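Mll8374 protein (Mesorhizobium loti, PDB 3B5E) is probably a carboxylesterase of the alpha/beta-hydrolase fold, hydrolysing ester bonds, though its natural substrate is not established. Local coordinates at residues L46-P55 and I201-R210; T81-L89 and P144-P152. All coordinates share one frame; numbering follows the deposited sequence.

Interaction 1: residues L46-P55 and I201-R210; sequences LVPLARRIAP and IGDPDAAIVR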
# COMPACT_ATOMS: atom_id res chain seq x y z
N LEU A 46 -1.37 -0.28 -10.85
CA LEU A 46 -1.07 -1.52 -10.14
C LEU A 46 -2.05 -2.65 -10.48
O LEU A 46 -1.89 -3.77 -9.98
CB LEU A 46 -1.05 -1.28 -8.63
CG LEU A 46 0.02 -0.36 -8.01
CD1 LEU A 46 -0.06 -0.45 -6.53
CD2 LEU A 46 1.44 -0.77 -8.52
N VAL A 47 -3.04 -2.38 -11.34
CA VAL A 47 -4.06 -3.37 -11.65
C VAL A 47 -3.47 -4.62 -12.37
O VAL A 47 -3.77 -5.74 -11.99
CB VAL A 47 -5.30 -2.75 -12.38
CG1 VAL A 47 -6.25 -3.84 -12.90
CG2 VAL A 47 -6.06 -1.80 -11.44
N PRO A 48 -2.63 -4.42 -13.38
CA PRO A 48 -1.97 -5.60 -13.99
C PRO A 48 -1.16 -6.45 -12.99
O PRO A 48 -1.28 -7.66 -12.99
CB PRO A 48 -1.09 -4.98 -15.07
CG PRO A 48 -1.79 -3.67 -15.40
CD PRO A 48 -2.23 -3.18 -14.06
N LEU A 49 -0.38 -5.84 -12.12
CA LEU A 49 0.34 -6.59 -11.10
C LEU A 49 -0.62 -7.34 -10.17
O LEU A 49 -0.43 -8.53 -9.88
CB LEU A 49 1.19 -5.62 -10.27
CG LEU A 49 2.18 -6.15 -9.25
CD1 LEU A 49 3.46 -6.55 -9.99
CD2 LEU A 49 2.48 -5.08 -8.20
N ALA A 50 -1.65 -6.64 -9.70
CA ALA A 50 -2.66 -7.20 -8.80
C ALA A 50 -3.34 -8.43 -9.39
O ALA A 50 -3.56 -9.41 -8.69
CB ALA A 50 -3.71 -6.14 -8.44
N ARG A 51 -3.64 -8.37 -10.68
CA ARG A 51 -4.26 -9.50 -11.38
C ARG A 51 -3.34 -10.71 -11.48
O ARG A 51 -3.80 -11.84 -11.40
CB ARG A 51 -4.69 -9.11 -12.78
CG ARG A 51 -6.00 -8.37 -12.82
CD ARG A 51 -6.51 -8.23 -14.25
NE ARG A 51 -5.64 -7.38 -15.07
CZ ARG A 51 -6.08 -6.46 -15.93
NH1 ARG A 51 -7.38 -6.24 -16.11
NH2 ARG A 51 -5.20 -5.74 -16.61
N ARG A 52 -2.05 -10.46 -11.69
CA ARG A 52 -1.06 -11.53 -11.67
C ARG A 52 -1.03 -12.18 -10.28
O ARG A 52 -0.99 -13.41 -10.16
CB ARG A 52 0.34 -11.03 -12.09
CG ARG A 52 0.38 -10.40 -13.49
CD ARG A 52 1.80 -10.22 -14.07
NE ARG A 52 2.54 -9.06 -13.56
CZ ARG A 52 2.60 -7.85 -14.12
NH1 ARG A 52 1.94 -7.57 -15.24
NH2 ARG A 52 3.33 -6.91 -13.55
N ILE A 53 -1.10 -11.35 -9.23
CA ILE A 53 -1.04 -11.83 -7.84
C ILE A 53 -2.29 -12.63 -7.45
O ILE A 53 -2.18 -13.71 -6.88
CB ILE A 53 -0.82 -10.68 -6.84
CG1 ILE A 53 0.57 -10.06 -7.04
CG2 ILE A 53 -0.96 -11.15 -5.37
CD1 ILE A 53 0.78 -8.72 -6.36
N ALA A 54 -3.47 -12.08 -7.76
CA ALA A 54 -4.73 -12.64 -7.27
C ALA A 54 -5.81 -12.37 -8.33
O ALA A 54 -6.59 -11.44 -8.21
CB ALA A 54 -5.10 -12.03 -5.96
N PRO A 55 -5.84 -13.19 -9.38
CA PRO A 55 -6.76 -12.89 -10.50
C PRO A 55 -8.26 -12.82 -10.21
O PRO A 55 -9.02 -12.37 -11.08
CB PRO A 55 -6.46 -14.01 -11.50
CG PRO A 55 -5.66 -15.00 -10.80
CD PRO A 55 -5.04 -14.40 -9.60
N ILE A 201 8.90 -1.92 -10.54
CA ILE A 201 8.30 -3.14 -10.08
C ILE A 201 7.77 -3.93 -11.24
O ILE A 201 7.57 -3.41 -12.34
CB ILE A 201 7.19 -2.88 -9.02
CG1 ILE A 201 6.12 -1.92 -9.57
CG2 ILE A 201 7.82 -2.38 -7.68
CD1 ILE A 201 4.85 -1.88 -8.73
N GLY A 202 7.54 -5.21 -11.02
CA GLY A 202 7.19 -6.10 -12.13
C GLY A 202 6.90 -7.52 -11.71
O GLY A 202 6.54 -7.78 -10.59
N ASP A 203 7.09 -8.45 -12.63
CA ASP A 203 6.79 -9.85 -12.35
C ASP A 203 7.49 -10.49 -11.16
O ASP A 203 6.87 -11.28 -10.45
CB ASP A 203 7.04 -10.71 -13.60
CG ASP A 203 6.12 -10.33 -14.79
OD1 ASP A 203 4.91 -10.00 -14.55
OD2 ASP A 203 6.64 -10.37 -15.95
N PRO A 204 8.79 -10.17 -10.94
CA PRO A 204 9.42 -10.69 -9.72
C PRO A 204 8.70 -10.29 -8.43
O PRO A 204 8.65 -11.08 -7.49
CB PRO A 204 10.84 -10.07 -9.75
CG PRO A 204 11.07 -9.74 -11.18
CD PRO A 204 9.72 -9.35 -11.73
N ASP A 205 8.16 -9.08 -8.38
CA ASP A 205 7.39 -8.63 -7.23
C ASP A 205 6.12 -9.42 -7.06
O ASP A 205 5.81 -9.87 -5.97
CB ASP A 205 7.08 -7.14 -7.30
CG ASP A 205 8.35 -6.33 -7.40
OD1 ASP A 205 8.90 -6.09 -6.32
OD2 ASP A 205 8.82 -6.01 -8.52
N ALA A 206 5.40 -9.62 -8.17
CA ALA A 206 4.15 -10.40 -8.16
C ALA A 206 4.37 -11.83 -7.68
O ALA A 206 3.59 -12.34 -6.88
CB ALA A 206 3.54 -10.42 -9.51
N ALA A 207 5.43 -12.46 -8.18
CA ALA A 207 5.76 -13.81 -7.76
C ALA A 207 5.96 -13.91 -6.25
O ALA A 207 5.47 -14.82 -5.58
CB ALA A 207 6.99 -14.28 -8.49
N ILE A 208 6.70 -12.96 -5.70
CA ILE A 208 6.94 -12.94 -4.25
C ILE A 208 5.66 -12.67 -3.45
O ILE A 208 5.40 -13.37 -2.46
CB ILE A 208 8.02 -11.92 -3.86
CG1 ILE A 208 9.42 -12.42 -4.32
CG2 ILE A 208 8.03 -11.67 -2.37
CD1 ILE A 208 10.53 -11.36 -4.24
N VAL A 209 4.88 -11.67 -3.84
CA VAL A 209 3.62 -11.37 -3.11
C VAL A 209 2.70 -12.64 -3.08
O VAL A 209 2.13 -13.00 -2.05
CB VAL A 209 2.86 -10.15 -3.69
CG1 VAL A 209 1.54 -9.92 -2.90
CG2 VAL A 209 3.73 -8.88 -3.71
N ARG A 210 2.58 -13.30 -4.22
CA ARG A 210 1.83 -14.54 -4.32
C ARG A 210 2.30 -15.61 -3.37
O ARG A 210 1.48 -16.21 -2.67
CB ARG A 210 1.94 -15.11 -5.71
CG ARG A 210 0.74 -14.91 -6.49
CD ARG A 210 1.02 -15.21 -7.92
NE ARG A 210 0.80 -16.60 -8.20
CZ ARG A 210 -0.40 -17.16 -8.32
NH1 ARG A 210 -1.51 -16.44 -8.18
NH2 ARG A 210 -0.47 -18.46 -8.59
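R210 reaches across to the C-terminal end of helix 47-53, where NH1 donates to I53 O at 3.1 Å. The acceptor lies close to the guanidinium plane, while the nitrogen sits above the carbonyl plane rather than on a lone pair. A salt bridge, R52 NE to D203 OD1 at 2.7 Å, is less certain, since R52 was modelled in two conformers; here the oxygen lies over the guanidinium face, so charge alone pairs them. D205 OD2 accepts the backbone N-H of G202, the N-cap, and its other oxygen forms a salt bridge with R143. In this alpha/beta-hydrolase fold the two helices lie side by side on one face of the central sheet, crossing at -40° with axes 8.9 Å apart. L49, with CG anti to the backbone N (chi1 -173°), sends CD1 to A206 CB at 3.9 Å and CD2 toward I201 CD1, which L46 CD2 meets at 3.6 Å. I53 lays CG1 along A206 and presses CD1 on V209 CB at 3.7 Å, above L116 of the sheet. Cutting I53 back to an alanine would probably open a gap between V209, A206 and L116.

Interaction 2: residues T81-L89 and P144-P152; sequences TRFEQKSIL and PMPVLDHVP. With EDO (1,2-ethanediol), chain N.
Q85 plugs its amide into the backbone of the 144-152 loop. NE2 donates to V147 O at 2.9 Å, almost straight and in both the amide and the carbonyl plane, and OE1 accepts the backbone N-H of D149 at 2.8 Å from its N, with that donor above the carbonyl plane. The chain gets there by bending at chi2 (-67°), which folds the amide back so that NE2 also donates to F83 O in its own segment. Water 3 adds a bond to OE1 and accepts from H150 N; with both ends gripped, the amide is unlikely to flip. The D149 carboxylate stacks on it, the planes 5° apart and CG 3.6 Å from Q85 CD. E84 is the N-cap of helix 85-106, and an ethanediol takes the next two backbone N-H groups, those of Q85 and K86. In the alpha/beta-hydrolase fold the partner loop follows strand 138-142, and M145 lies near the probable Ser-His-Asp triad, S119, H199 and D169. That residue M145, modelled as selenomethionine, bends at chi3 (-68°), setting SE at the edge of the F83 ring and CE 3.8 Å from T81 CB. V147 splits its branches: CG1 meets F83 CD2 at 3.7 Å, CG2 meets I88 CD1 at 3.8 Å. Beyond it, L148 CD2 touches both I88 CG2 and L89 CD1. Water 2 bridges F83 N and V147 O.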
# COMPACT_ATOMS: atom_id res chain seq x y z
N THR A 81 12.98 12.25 -0.25
CA THR A 81 13.14 11.61 1.06
C THR A 81 12.50 12.36 2.24
O THR A 81 12.44 11.80 3.34
CB THR A 81 14.61 11.27 1.41
OG1 THR A 81 15.29 12.45 1.84
CG2 THR A 81 15.33 10.63 0.22
N ARG A 82 11.98 13.57 2.03
CA ARG A 82 11.38 14.36 3.11
C ARG A 82 9.97 14.83 2.80
O ARG A 82 9.74 15.53 1.82
CB ARG A 82 12.23 15.57 3.43
CG ARG A 82 13.54 15.20 4.11
CD ARG A 82 14.16 16.35 4.87
NE ARG A 82 13.42 16.86 6.04
CZ ARG A 82 12.82 18.05 6.13
NH1 ARG A 82 12.77 18.89 5.10
NH2 ARG A 82 12.23 18.41 7.27
N PHE A 83 9.05 14.50 3.69
CA PHE A 83 7.64 14.65 3.41
C PHE A 83 6.97 15.51 4.45
O PHE A 83 7.43 15.58 5.60
CB PHE A 83 6.99 13.27 3.30
CG PHE A 83 7.67 12.41 2.29
CD1 PHE A 83 7.40 12.58 0.95
CD2 PHE A 83 8.65 11.51 2.67
CE1 PHE A 83 8.06 11.85 -0.00
CE2 PHE A 83 9.34 10.79 1.73
CZ PHE A 83 9.02 10.94 0.38
N GLU A 84 5.90 16.19 4.05
CA GLU A 84 5.18 17.09 4.93
C GLU A 84 4.39 16.26 5.93
O GLU A 84 3.49 15.52 5.56
CB GLU A 84 4.25 18.03 4.15
CG GLU A 84 5.02 18.94 3.21
CD GLU A 84 4.15 19.96 2.50
OE1 GLU A 84 2.92 19.97 2.74
OE2 GLU A 84 4.70 20.75 1.70
N GLN A 85 4.73 16.40 7.21
CA GLN A 85 4.22 15.52 8.23
C GLN A 85 2.73 15.75 8.44
O GLN A 85 1.98 14.79 8.56
CB GLN A 85 5.03 15.67 9.50
CG GLN A 85 6.48 15.34 9.33
CD GLN A 85 6.72 13.89 9.05
OE1 GLN A 85 6.39 13.04 9.87
NE2 GLN A 85 7.32 13.59 7.92
N LYS A 86 2.31 17.02 8.41
CA LYS A 86 0.89 17.38 8.50
C LYS A 86 0.05 16.75 7.36
O LYS A 86 -1.09 16.32 7.56
CB LYS A 86 0.76 18.92 8.54
CG LYS A 86 -0.62 19.45 8.76
N SER A 87 0.65 16.67 6.17
CA SER A 87 0.05 16.01 5.03
C SER A 87 -0.09 14.49 5.20
O SER A 87 -1.15 13.93 4.90
CB SER A 87 0.83 16.35 3.78
OG SER A 87 0.16 15.84 2.64
N ILE A 88 0.95 13.84 5.70
CA ILE A 88 0.88 12.40 5.97
C ILE A 88 -0.25 12.14 6.96
O ILE A 88 -1.06 11.25 6.77
CB ILE A 88 2.21 11.82 6.53
CG1 ILE A 88 3.36 11.97 5.52
CG2 ILE A 88 2.05 10.30 6.91
CD1 ILE A 88 4.77 11.62 6.04
N LEU A 89 -0.30 12.93 8.01
CA LEU A 89 -1.32 12.72 9.04
C LEU A 89 -2.75 12.89 8.48
O LEU A 89 -3.62 12.06 8.76
CB LEU A 89 -1.06 13.63 10.23
CG LEU A 89 -0.15 13.11 11.37
CD1 LEU A 89 1.11 12.41 10.88
CD2 LEU A 89 0.21 14.26 12.27
N PRO A 144 9.52 0.64 -0.24
CA PRO A 144 9.14 1.61 0.76
C PRO A 144 10.34 2.24 1.47
O PRO A 144 11.46 1.82 1.28
CB PRO A 144 8.38 0.75 1.77
CG PRO A 144 9.19 -0.56 1.72
CD PRO A 144 9.57 -0.73 0.31
N MSE A 145 10.07 3.26 2.28
CA MSE A 145 11.04 3.88 3.16
C MSE A 145 10.30 4.46 4.35
O MSE A 145 9.10 4.64 4.28
CB MSE A 145 11.83 4.99 2.42
CG MSE A 145 11.04 6.23 2.06
SE MSE A 145 12.18 7.59 1.32
CE MSE A 145 13.23 8.05 2.90
N PRO A 146 11.00 4.72 5.48
CA PRO A 146 10.38 5.47 6.56
C PRO A 146 10.11 6.91 6.14
O PRO A 146 10.93 7.51 5.44
CB PRO A 146 11.43 5.42 7.70
CG PRO A 146 12.40 4.30 7.31
CD PRO A 146 12.39 4.34 5.80
N VAL A 147 8.94 7.41 6.52
CA VAL A 147 8.48 8.77 6.15
C VAL A 147 7.99 9.61 7.33
O VAL A 147 7.86 10.83 7.20
CB VAL A 147 7.37 8.73 5.07
CG1 VAL A 147 7.88 8.04 3.80
CG2 VAL A 147 6.06 8.03 5.55
N LEU A 148 7.69 8.97 8.47
CA LEU A 148 7.15 9.64 9.63
C LEU A 148 8.29 10.05 10.52
O LEU A 148 9.14 9.25 10.84
CB LEU A 148 6.23 8.74 10.44
CG LEU A 148 4.76 8.67 10.10
CD1 LEU A 148 4.07 7.73 11.12
CD2 LEU A 148 4.17 10.08 10.09
N ASP A 149 8.31 11.30 10.94
CA ASP A 149 9.35 11.76 11.85
C ASP A 149 9.10 11.30 13.28
O ASP A 149 10.05 10.99 13.99
CB ASP A 149 9.45 13.29 11.86
CG ASP A 149 9.99 13.86 10.55
OD1 ASP A 149 10.54 13.09 9.71
OD2 ASP A 149 9.84 15.11 10.38
N HIS A 150 7.86 11.32 13.72
CA HIS A 150 7.52 10.87 15.06
C HIS A 150 6.49 9.74 14.91
O HIS A 150 5.48 9.89 14.20
CB HIS A 150 7.02 12.03 15.93
CG HIS A 150 7.99 13.18 16.00
ND1 HIS A 150 9.30 13.03 16.39
CD2 HIS A 150 7.84 14.49 15.68
CE1 HIS A 150 9.92 14.20 16.34
NE2 HIS A 150 9.05 15.10 15.91
N VAL A 151 6.81 8.60 15.50
CA VAL A 151 5.99 7.41 15.39
C VAL A 151 5.35 7.20 16.74
O VAL A 151 6.05 7.21 17.74
CB VAL A 151 6.85 6.18 14.99
CG1 VAL A 151 5.98 5.00 14.73
CG2 VAL A 151 7.72 6.51 13.76
N PRO A 152 4.03 7.02 16.79
CA PRO A 152 3.45 6.68 18.07
C PRO A 152 3.83 5.27 18.50
O PRO A 152 4.31 4.50 17.68
CB PRO A 152 1.94 6.78 17.82
CG PRO A 152 1.77 7.14 16.42
CD PRO A 152 3.04 7.05 15.71
C1 EDO N . 5.11 20.06 8.43
O1 EDO N . 3.93 19.31 8.67
C2 EDO N . 6.30 19.22 8.86
O2 EDO N . 6.74 18.50 7.73
O HOH W 1 11.91 10.44 5.41
O HOH W 2 9.65 12.50 5.77
O HOH W 3 5.71 12.92 12.50

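Overall arrangement
From the N terminus, the chain enters interaction 1 at helix 47-53, after strand 32-36 and a loop, then passes strand 58-62, the hairpin 66-73 and strand 77-79, whose partner strand 82-83 already lies in 81-89. Helix 85-106, strand 113-118, helix 120-131 and strand 138-142 follow before 144-152 returns to 81-89, so interaction 2 closes a 54-residue loop. The chain goes on through strands 160-166 and 189-195 until 201-210 closes the far wider loop of interaction 1, which encloses the smaller one without crossing it. Their centres are 27 Å apart, on opposite sides of the chain's centre: one joins the first and last helices, the other a helix start to the loop beyond strand 138-142.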